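Local coordinates for protein beta-glucanase (Podospora anserina, PDB 4LE4) that probably hydrolyses the glycosidic bonds of beta-glucans, as a family 131 glycoside hydrolase that can bind cellotriose, at residues M102-N107 / D223-G228; K51-T56 / D160-V165; T141-C146 / V155-D160. One frame throughout, in Å; residues are numbered along the deposited sequence.

Contact 1 (M102-N107 / D223-G228)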
loop_
_atom_site.group_PDB
_atom_site.type_symbol
_atom_site.label_atom_id
_atom_site.label_comp_id
_atom_site.label_asym_id
_atom_site.label_seq_id
_atom_site.Cartn_x
_atom_site.Cartn_y
_atom_site.Cartn_z
ATOM N N MET A 102 -7.519 4.597 0.340
ATOM C CA MET A 102 -8.468 5.728 0.438
ATOM C C MET A 102 -8.095 6.561 1.659
ATOM O O MET A 102 -7.521 6.050 2.624
ATOM C CB MET A 102 -9.912 5.172 0.591
ATOM C CG MET A 102 -11.060 6.187 0.819
ATOM S SD MET A 102 -11.247 6.621 2.594
ATOM C CE MET A 102 -12.122 5.128 3.244
ATOM N N ARG A 103 -8.337 7.867 1.591
ATOM C CA ARG A 103 -8.114 8.700 2.768
ATOM C C ARG A 103 -9.468 9.420 2.983
ATOM O O ARG A 103 -10.279 9.545 2.063
ATOM C CB ARG A 103 -7.067 9.787 2.516
ATOM C CG ARG A 103 -7.616 10.902 1.641
ATOM C CD ARG A 103 -6.590 12.055 1.493
ATOM N NE ARG A 103 -7.133 13.135 0.671
ATOM C CZ ARG A 103 -7.953 14.093 1.114
ATOM N NH1 ARG A 103 -8.347 14.128 2.385
ATOM N NH2 ARG A 103 -8.373 15.026 0.272
ATOM N N LYS A 104 -9.685 9.889 4.203
ATOM C CA LYS A 104 -10.881 10.666 4.539
ATOM C C LYS A 104 -10.396 12.099 4.873
ATOM O O LYS A 104 -9.197 12.381 4.853
ATOM C CB LYS A 104 -11.558 10.060 5.783
ATOM C CG LYS A 104 -12.141 8.671 5.559
ATOM C CD LYS A 104 -12.815 8.131 6.859
ATOM C CE LYS A 104 -13.401 6.730 6.689
ATOM N NZ LYS A 104 -14.556 6.692 5.736
ATOM N N ASP A 105 -11.320 13.003 5.188
ATOM C CA ASP A 105 -10.898 14.335 5.581
ATOM C C ASP A 105 -10.538 14.336 7.085
ATOM O O ASP A 105 -9.804 15.200 7.545
ATOM C CB ASP A 105 -12.002 15.358 5.284
ATOM C CG ASP A 105 -11.973 15.832 3.848
ATOM O OD1 ASP A 105 -10.858 15.905 3.262
ATOM O OD2 ASP A 105 -13.054 16.154 3.310
ATOM N N ILE A 106 -11.054 13.370 7.852
ATOM C CA ILE A 106 -10.721 13.287 9.282
ATOM C C ILE A 106 -9.385 12.548 9.356
ATOM O O ILE A 106 -9.206 11.512 8.695
ATOM C CB ILE A 106 -11.772 12.489 10.090
ATOM C CG1 ILE A 106 -13.077 13.288 10.192
ATOM C CG2 ILE A 106 -11.237 12.180 11.482
ATOM C CD1 ILE A 106 -12.951 14.586 10.959
ATOM N N ASN A 107 -8.456 13.088 10.130
ATOM C CA ASN A 107 -7.123 12.505 10.249
ATOM C C ASN A 107 -6.540 12.296 8.841
ATOM O O ASN A 107 -5.955 11.251 8.543
ATOM C CB ASN A 107 -7.180 11.175 10.996
ATOM C CG ASN A 107 -7.611 11.353 12.416
ATOM O OD1 ASN A 107 -7.443 12.431 12.974
ATOM N ND2 ASN A 107 -8.148 10.311 13.020
ATOM N N ASP A 223 -4.781 8.756 9.141
ATOM C CA ASP A 223 -5.400 7.460 8.863
ATOM C C ASP A 223 -5.418 7.157 7.360
ATOM O O ASP A 223 -5.788 8.008 6.554
ATOM C CB ASP A 223 -6.854 7.431 9.360
ATOM C CG ASP A 223 -6.981 7.500 10.900
ATOM O OD1 ASP A 223 -6.089 6.981 11.618
ATOM O OD2 ASP A 223 -8.005 8.049 11.397
ATOM N N PHE A 224 -5.074 5.918 7.006
ATOM C CA PHE A 224 -5.068 5.458 5.611
ATOM C C PHE A 224 -5.882 4.167 5.582
ATOM O O PHE A 224 -5.684 3.307 6.414
ATOM C CB PHE A 224 -3.632 5.184 5.165
ATOM C CG PHE A 224 -2.706 6.371 5.338
ATOM C CD1 PHE A 224 -2.193 6.691 6.584
ATOM C CD2 PHE A 224 -2.369 7.167 4.243
ATOM C CE1 PHE A 224 -1.343 7.799 6.757
ATOM C CE2 PHE A 224 -1.524 8.276 4.396
ATOM C CZ PHE A 224 -1.014 8.593 5.638
ATOM N N TYR A 225 -6.770 4.032 4.612
ATOM C CA TYR A 225 -7.660 2.873 4.517
ATOM C C TYR A 225 -7.217 1.996 3.378
ATOM O O TYR A 225 -6.931 2.491 2.302
ATOM C CB TYR A 225 -9.082 3.365 4.305
ATOM C CG TYR A 225 -9.505 4.196 5.489
ATOM C CD1 TYR A 225 -10.152 3.610 6.571
ATOM C CD2 TYR A 225 -9.175 5.555 5.567
ATOM C CE1 TYR A 225 -10.469 4.351 7.723
ATOM C CE2 TYR A 225 -9.481 6.308 6.700
ATOM C CZ TYR A 225 -10.134 5.699 7.784
ATOM O OH TYR A 225 -10.481 6.421 8.917
ATOM N N TRP A 226 -7.159 0.697 3.631
ATOM C CA TRP A 226 -6.652 -0.252 2.631
ATOM C C TRP A 226 -7.537 -1.475 2.495
ATOM O O TRP A 226 -8.093 -1.935 3.496
ATOM C CB TRP A 226 -5.300 -0.811 3.094
ATOM C CG TRP A 226 -4.208 0.175 3.278
ATOM C CD1 TRP A 226 -4.103 1.143 4.264
ATOM C CD2 TRP A 226 -3.058 0.302 2.462
ATOM N NE1 TRP A 226 -2.952 1.860 4.090
ATOM C CE2 TRP A 226 -2.283 1.368 2.995
ATOM C CE3 TRP A 226 -2.596 -0.375 1.324
ATOM C CZ2 TRP A 226 -1.064 1.770 2.429
ATOM C CZ3 TRP A 226 -1.377 0.034 0.757
ATOM C CH2 TRP A 226 -0.633 1.092 1.314
ATOM N N SER A 227 -7.632 -2.024 1.280
ATOM C CA SER A 227 -8.354 -3.288 1.088
ATOM C C SER A 227 -7.857 -3.910 -0.212
ATOM O O SER A 227 -7.085 -3.285 -0.940
ATOM C CB SER A 227 -9.880 -3.095 1.055
ATOM O OG SER A 227 -10.331 -2.298 -0.011
ATOM N N GLY A 228 -8.245 -5.158 -0.464
ATOM C CA GLY A 228 -7.859 -5.787 -1.710
ATOM C C GLY A 228 -6.373 -5.902 -1.976
ATOM O O GLY A 228 -5.956 -5.813 -3.112
HETATM O O HOH W 1 -7.902 9.640 6.535
HETATM O O HOH W 2 -10.074 8.925 9.586
#
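Met102 and Tyr225 form an antiparallel hydrogen-bonded pair, and the dense part of the contact is built round them. Tyr225 N donates a hydrogen bond to Met102 O at 2.9 Å, and Met102 N returns a bond of 2.9 Å to Tyr225 O. Their side chains lie on the same face of the sheet. The flexible thioether suits this place: CG is anti to the backbone N, and the bend at chi3 (-77°) turns CE inward until it lies 3.6 Å from Tyr225 CG. Met102 SD stands obliquely beside the ring, a Met-aromatic contact. Lys104 crosses the tyrosine at about a right angle, and its CE lies over one ring face, 4.0 Å from the centroid and offset toward the rim. This is a CH-pi contact that uses the long aliphatic part of the lysine.

Beyond the phenol the contact is looser: the loop residues Asp105 and Ile106 are exposed and waters enter, though Asp223 itself stays buried. Here polar groups do the joining. Asp223 N bonds to Asn107 O, while Asn107 ND2 reaches Asp223 OD2 at 2.8 Å from above the carboxylate plane, 45° out of it. A water completes the link: it accepts from Tyr225 OH at 2.6 Å and donates to Asp223 OD2 and Ile106 O. A tyrosine therefore serves both zones, with an apolar ring in one and a hydroxyl in the other. Asp223 OD1 is bonded to Thr65 OG1.

The segment 223-228 belongs to strand 222-233, which pairs with strand 94-102 and with strand 61-66. Asp223 and Tyr225 touch Lys63, whereas Phe224 and Trp226 pack on Val209 of the other sheet, and Trp226 also on Ile117, as expected of a beta sandwich.

Contact 2 (K51-T56 / D160-V165)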
loop_
_atom_site.group_PDB
_atom_site.type_symbol
_atom_site.label_atom_id
_atom_site.label_comp_id
_atom_site.label_asym_id
_atom_site.label_seq_id
_atom_site.Cartn_x
_atom_site.Cartn_y
_atom_site.Cartn_z
ATOM N N LYS A 51 -13.077 -0.800 3.919
ATOM C CA LYS A 51 -12.681 -1.301 2.587
ATOM C C LYS A 51 -13.448 -0.633 1.463
ATOM O O LYS A 51 -14.416 0.101 1.699
ATOM C CB LYS A 51 -12.980 -2.795 2.459
ATOM C CG LYS A 51 -14.472 -3.083 2.446
ATOM C CD LYS A 51 -14.786 -4.515 2.022
ATOM C CE LYS A 51 -16.278 -4.665 1.676
ATOM N NZ LYS A 51 -16.532 -5.991 1.116
ATOM N N ASN A 52 -12.993 -0.863 0.234
ATOM C CA ASN A 52 -13.712 -0.369 -0.923
ATOM C C ASN A 52 -15.033 -1.188 -0.927
ATOM O O ASN A 52 -14.998 -2.405 -1.054
ATOM C CB ASN A 52 -12.928 -0.707 -2.176
ATOM C CG ASN A 52 -13.582 -0.184 -3.425
ATOM O OD1 ASN A 52 -14.808 -0.029 -3.493
ATOM N ND2 ASN A 52 -12.761 0.088 -4.451
ATOM N N PRO A 53 -16.193 -0.526 -0.846
ATOM C CA PRO A 53 -17.445 -1.298 -0.832
ATOM C C PRO A 53 -17.684 -2.195 -2.041
ATOM O O PRO A 53 -18.419 -3.173 -1.947
ATOM C CB PRO A 53 -18.526 -0.220 -0.714
ATOM C CG PRO A 53 -17.812 0.951 -0.084
ATOM C CD PRO A 53 -16.475 0.918 -0.817
ATOM N N ALA A 54 -17.070 -1.865 -3.173
ATOM C CA ALA A 54 -17.250 -2.645 -4.406
ATOM C C ALA A 54 -16.436 -3.927 -4.396
ATOM O O ALA A 54 -16.675 -4.845 -5.185
ATOM C CB ALA A 54 -16.855 -1.790 -5.612
ATOM N N ASP A 55 -15.445 -3.979 -3.522
ATOM C CA ASP A 55 -14.579 -5.156 -3.418
ATOM C C ASP A 55 -15.216 -6.239 -2.559
ATOM O O ASP A 55 -14.958 -6.331 -1.360
ATOM C CB ASP A 55 -13.236 -4.802 -2.777
ATOM C CG ASP A 55 -12.272 -5.984 -2.737
ATOM O OD1 ASP A 55 -12.650 -7.117 -3.126
ATOM O OD2 ASP A 55 -11.114 -5.780 -2.320
ATOM N N THR A 56 -16.005 -7.090 -3.189
ATOM C CA THR A 56 -16.668 -8.159 -2.453
ATOM C C THR A 56 -15.706 -9.292 -2.151
ATOM O O THR A 56 -16.051 -10.264 -1.461
ATOM C CB THR A 56 -17.889 -8.679 -3.246
ATOM O OG1 THR A 56 -17.463 -9.184 -4.507
ATOM C CG2 THR A 56 -18.875 -7.568 -3.467
ATOM N N ASP A 160 -12.535 10.173 0.584
ATOM C CA ASP A 160 -13.509 9.097 0.376
ATOM C C ASP A 160 -13.469 8.395 -0.966
ATOM O O ASP A 160 -14.381 7.614 -1.288
ATOM C CB ASP A 160 -14.934 9.627 0.609
ATOM C CG ASP A 160 -15.044 10.438 1.884
ATOM O OD1 ASP A 160 -14.529 9.971 2.905
ATOM O OD2 ASP A 160 -15.635 11.541 1.881
ATOM N N VAL A 161 -12.456 8.688 -1.775
ATOM C CA VAL A 161 -12.337 8.033 -3.073
ATOM C C VAL A 161 -11.429 6.841 -2.946
ATOM O O VAL A 161 -10.334 6.964 -2.421
ATOM C CB VAL A 161 -11.723 8.997 -4.152
ATOM C CG1 VAL A 161 -11.427 8.225 -5.454
ATOM C CG2 VAL A 161 -12.699 10.139 -4.428
ATOM N N TRP A 162 -11.877 5.684 -3.420
ATOM C CA TRP A 162 -11.038 4.502 -3.373
ATOM C C TRP A 162 -10.209 4.398 -4.638
ATOM O O TRP A 162 -10.747 4.477 -5.723
ATOM C CB TRP A 162 -11.899 3.243 -3.236
ATOM C CG TRP A 162 -12.275 2.993 -1.829
ATOM C CD1 TRP A 162 -13.454 3.368 -1.197
ATOM C CD2 TRP A 162 -11.445 2.413 -0.825
ATOM N NE1 TRP A 162 -13.383 3.050 0.134
ATOM C CE2 TRP A 162 -12.170 2.460 0.396
ATOM C CE3 TRP A 162 -10.146 1.856 -0.831
ATOM C CZ2 TRP A 162 -11.654 1.968 1.593
ATOM C CZ3 TRP A 162 -9.617 1.364 0.380
ATOM C CH2 TRP A 162 -10.382 1.424 1.578
ATOM N N HIS A 163 -8.891 4.281 -4.476
ATOM C CA HIS A 163 -7.979 4.126 -5.594
ATOM C C HIS A 163 -7.509 2.700 -5.620
ATOM O O HIS A 163 -6.850 2.239 -4.688
ATOM C CB HIS A 163 -6.760 5.044 -5.428
ATOM C CG HIS A 163 -7.078 6.482 -5.670
ATOM N ND1 HIS A 163 -6.945 7.071 -6.908
ATOM C CD2 HIS A 163 -7.579 7.433 -4.848
ATOM C CE1 HIS A 163 -7.354 8.329 -6.841
ATOM N NE2 HIS A 163 -7.746 8.573 -5.600
ATOM N N ASN A 164 -7.832 2.005 -6.701
ATOM C CA ASN A 164 -7.436 0.603 -6.853
ATOM C C ASN A 164 -6.227 0.599 -7.788
ATOM O O ASN A 164 -6.276 1.185 -8.849
ATOM C CB ASN A 164 -8.599 -0.166 -7.491
ATOM C CG ASN A 164 -9.949 0.182 -6.838
ATOM O OD1 ASN A 164 -10.863 0.757 -7.473
ATOM N ND2 ASN A 164 -10.060 -0.133 -5.579
ATOM N N VAL A 165 -5.166 -0.081 -7.391
ATOM C CA VAL A 165 -3.915 -0.094 -8.150
ATOM C C VAL A 165 -3.376 -1.516 -8.352
ATOM O O VAL A 165 -3.647 -2.421 -7.548
ATOM C CB VAL A 165 -2.804 0.642 -7.335
ATOM C CG1 VAL A 165 -1.417 0.511 -8.021
ATOM C CG2 VAL A 165 -3.187 2.108 -7.115
HETATM O O HOH W 3 -14.696 2.259 3.108
#
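Asn52 lies flat against the indole of Trp162, and stacking of this kind carries most of the contact. Asn52 CA sits 3.4 Å from the centroid of the five-membered ring and only 8° off its normal, a CH-pi contact squarely over the face. With CG anti to the backbone N (chi1 -178°), the asparagine side chain slides past the tryptophan in the opposite direction, its amide plane 18° from the ring plane. Asn52 ND2 lies 3.5 Å from Trp162 CB. Asn52 N also lies over the indole, but its hydrogen bond goes to Ser227 OG. Pro53 adds an apolar touch, its CD 3.9 Å from Trp162 CD1. An alanine in place of Trp162 would probably open a gap against Asn52 CA and Pro53 CD and leave the bridging water without the indole N-H.

Asn52 opens a type I beta turn that runs to Asp55, with Pro53, whose ring restricts phi, in the second position. Asn52 OD1 accepts from Ala54 N at 2.9 Å, making an Asx turn, a task for which the short asparagine side chain is well suited. Lys51 NZ reaches round to Asp55 O at 3.0 Å and also to Ser58 O, so that the residue before the turn is clipped to its last residue and to the chain just beyond.

Polar links across the contact are few. A water in the plane of the indole, at its edge, donates to Lys51 O at 2.6 Å and accepts a weak bond from Trp162 NE1 at 3.3 Å. Asn52 ND2 has its own acceptor in Gly183 O. The tryptophan also packs on Ser100 and Met102 of strand 94-102 and on Tyr225 and Ser227 of strand 222-233.

Contact 3 (T141-C146 / V155-D160)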
loop_
_atom_site.group_PDB
_atom_site.type_symbol
_atom_site.label_atom_id
_atom_site.label_comp_id
_atom_site.label_asym_id
_atom_site.label_seq_id
_atom_site.Cartn_x
_atom_site.Cartn_y
_atom_site.Cartn_z
ATOM N N THR A 141 -1.180 18.195 -3.088
ATOM C CA THR A 141 -2.417 17.478 -2.809
ATOM C C THR A 141 -2.583 16.282 -3.751
ATOM O O THR A 141 -3.625 15.642 -3.772
ATOM C CB THR A 141 -3.627 18.393 -3.000
ATOM O OG1 THR A 141 -3.596 18.938 -4.319
ATOM C CG2 THR A 141 -3.615 19.563 -1.976
ATOM N N LEU A 142 -1.559 15.996 -4.534
ATOM C CA LEU A 142 -1.617 14.890 -5.488
ATOM C C LEU A 142 -1.201 13.539 -4.912
ATOM O O LEU A 142 -0.371 13.487 -4.010
ATOM C CB LEU A 142 -0.668 15.171 -6.648
ATOM C CG LEU A 142 -0.876 16.419 -7.499
ATOM C CD1 LEU A 142 0.264 16.519 -8.564
ATOM C CD2 LEU A 142 -2.248 16.366 -8.139
ATOM N N LEU A 143 -1.774 12.461 -5.460
ATOM C CA LEU A 143 -1.360 11.093 -5.129
ATOM C C LEU A 143 -0.560 10.767 -6.411
ATOM O O LEU A 143 -1.063 10.956 -7.520
ATOM C CB LEU A 143 -2.564 10.157 -5.032
ATOM C CG LEU A 143 -2.275 8.699 -4.672
ATOM C CD1 LEU A 143 -1.500 8.590 -3.346
ATOM C CD2 LEU A 143 -3.621 7.956 -4.583
ATOM N N ARG A 144 0.656 10.267 -6.264
ATOM C CA ARG A 144 1.521 10.000 -7.421
ATOM C C ARG A 144 2.017 8.575 -7.455
ATOM O O ARG A 144 2.222 7.952 -6.416
ATOM C CB ARG A 144 2.786 10.845 -7.322
ATOM C CG ARG A 144 2.585 12.341 -7.146
ATOM C CD ARG A 144 3.797 12.895 -6.403
ATOM N NE ARG A 144 3.788 14.349 -6.234
ATOM C CZ ARG A 144 4.377 15.204 -7.070
ATOM N NH1 ARG A 144 4.335 16.513 -6.823
ATOM N NH2 ARG A 144 4.997 14.764 -8.163
ATOM N N TRP A 145 2.253 8.086 -8.661
ATOM C CA TRP A 145 2.869 6.778 -8.830
ATOM C C TRP A 145 4.278 7.125 -9.317
ATOM O O TRP A 145 4.424 7.831 -10.307
ATOM C CB TRP A 145 2.151 5.960 -9.897
ATOM C CG TRP A 145 2.882 4.682 -10.189
ATOM C CD1 TRP A 145 3.167 3.664 -9.309
ATOM C CD2 TRP A 145 3.435 4.287 -11.457
ATOM N NE1 TRP A 145 3.858 2.666 -9.963
ATOM C CE2 TRP A 145 4.033 3.021 -11.274
ATOM C CE3 TRP A 145 3.483 4.886 -12.721
ATOM C CZ2 TRP A 145 4.678 2.330 -12.321
ATOM C CZ3 TRP A 145 4.130 4.206 -13.773
ATOM C CH2 TRP A 145 4.713 2.942 -13.556
ATOM N N CYS A 146 5.295 6.626 -8.632
ATOM C CA CYS A 146 6.684 6.899 -8.972
ATOM C C CYS A 146 7.424 5.614 -9.350
ATOM O O CYS A 146 7.066 4.503 -8.892
ATOM C CB CYS A 146 7.406 7.506 -7.772
ATOM S SG CYS A 146 6.638 9.041 -7.244
ATOM N N VAL A 155 -2.756 12.214 -9.585
ATOM C CA VAL A 155 -4.155 12.599 -9.646
ATOM C C VAL A 155 -4.485 13.336 -8.348
ATOM O O VAL A 155 -3.829 13.114 -7.335
ATOM C CB VAL A 155 -5.059 11.334 -9.807
ATOM C CG1 VAL A 155 -4.947 10.456 -8.587
ATOM C CG2 VAL A 155 -6.480 11.727 -10.070
ATOM N N GLU A 156 -5.465 14.237 -8.391
ATOM C CA GLU A 156 -5.854 14.946 -7.168
ATOM C C GLU A 156 -6.342 13.875 -6.181
ATOM O O GLU A 156 -7.208 13.076 -6.530
ATOM C CB GLU A 156 -7.007 15.896 -7.459
ATOM C CG GLU A 156 -7.594 16.559 -6.199
ATOM C CD GLU A 156 -6.581 17.421 -5.472
ATOM O OE1 GLU A 156 -5.647 17.917 -6.141
ATOM O OE2 GLU A 156 -6.720 17.628 -4.238
ATOM N N TRP A 157 -5.808 13.850 -4.968
ATOM C CA TRP A 157 -6.244 12.840 -4.007
ATOM C C TRP A 157 -7.433 13.356 -3.176
ATOM O O TRP A 157 -7.259 14.046 -2.181
ATOM C CB TRP A 157 -5.088 12.457 -3.099
ATOM C CG TRP A 157 -5.347 11.193 -2.279
ATOM C CD1 TRP A 157 -6.450 10.365 -2.362
ATOM C CD2 TRP A 157 -4.480 10.614 -1.307
ATOM N NE1 TRP A 157 -6.306 9.318 -1.503
ATOM C CE2 TRP A 157 -5.111 9.439 -0.837
ATOM C CE3 TRP A 157 -3.221 10.969 -0.776
ATOM C CZ2 TRP A 157 -4.531 8.621 0.133
ATOM C CZ3 TRP A 157 -2.645 10.165 0.180
ATOM C CH2 TRP A 157 -3.307 8.985 0.634
ATOM N N ALA A 158 -8.634 13.017 -3.611
ATOM C CA ALA A 158 -9.851 13.462 -2.933
ATOM C C ALA A 158 -10.277 12.528 -1.786
ATOM O O ALA A 158 -9.998 11.330 -1.792
ATOM C CB ALA A 158 -10.988 13.570 -3.958
ATOM N N ALA A 159 -10.962 13.098 -0.805
ATOM C CA ALA A 159 -11.459 12.326 0.324
ATOM C C ALA A 159 -12.516 11.314 -0.105
ATOM O O ALA A 159 -13.292 11.577 -1.027
ATOM C CB ALA A 159 -12.056 13.269 1.366
ATOM N N ASP A 160 -12.535 10.173 0.584
ATOM C CA ASP A 160 -13.509 9.097 0.376
ATOM C C ASP A 160 -13.469 8.395 -0.966
ATOM O O ASP A 160 -14.381 7.614 -1.288
ATOM C CB ASP A 160 -14.934 9.627 0.609
ATOM C CG ASP A 160 -15.044 10.438 1.884
ATOM O OD1 ASP A 160 -14.529 9.971 2.905
ATOM O OD2 ASP A 160 -15.635 11.541 1.881
HETATM O O HOH W 4 -5.333 16.192 -1.550
#
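Thr141 O is approached by two groups: Trp157 N donates to it at 3.1 Å with an N-H...O angle of 166°, and a water 2.9 Å away is placed to donate as well. The same water lies within reach of Trp157 O, at the end of the hairpin where Trp157 leaves the strand. Next to it the backbones form an antiparallel ladder. Leu143 and Val155 are a hydrogen-bonded pair, with Leu143 N donating to Val155 O at 2.9 Å and Val155 N to Leu143 O at 3.0 Å. Between this pair and the Thr141 bond, Leu142 and Glu156 form a non-hydrogen-bonded pair, where Leu142 CA makes a C-H...O contact with Val155 O.

On the outer side, Thr141 OG1 lies 2.9 Å from Glu156 OE1 and also within reach of Ile138 O. Glutamate has the length for this meeting: CG is anti to the backbone N, and a bend at chi2 (62°) swings CD back toward the threonine.

The buried side is apolar. Leu143 CD1 stands over one face of Trp157, 4.0 Å from the centroid of the six-membered ring and 16° off its normal, while Leu143 CB backs onto Trp157 CB at 3.9 Å. A branched leucine suits this spot because one methyl can cover the broad indole while the other, CD2, packs on His163.

The two segments belong to the hairpin of strands 142-147 and 150-156, whose first strand pairs with strand 125-129. From the last strand residue the chain turns toward the other sheet, where the indole of Trp157 meets the His163 ring and receives a cation-pi contact from Arg103, whose NH2 also bonds to Trp157 O.

From the N terminus the chain first meets 51-56, whose loop waits for 160-165 to close contact 2. Before that happens it passes 102-107, which opens the loop that contact 1 closes only at 223-228, so contacts 1 and 2 cross. Contact 3 is a local hairpin closure, 141-146 with 155-160, nested inside both larger loops; it shares Asp160 with contact 2. Contacts 1 and 2 tie loops to one sheet of the sandwich and touch where Met102 packs against Val161. Contact 3 belongs to the other sheet, and its exit is fastened to contact 1 by Arg103, whose backbone O probably bonds to Asp160 N.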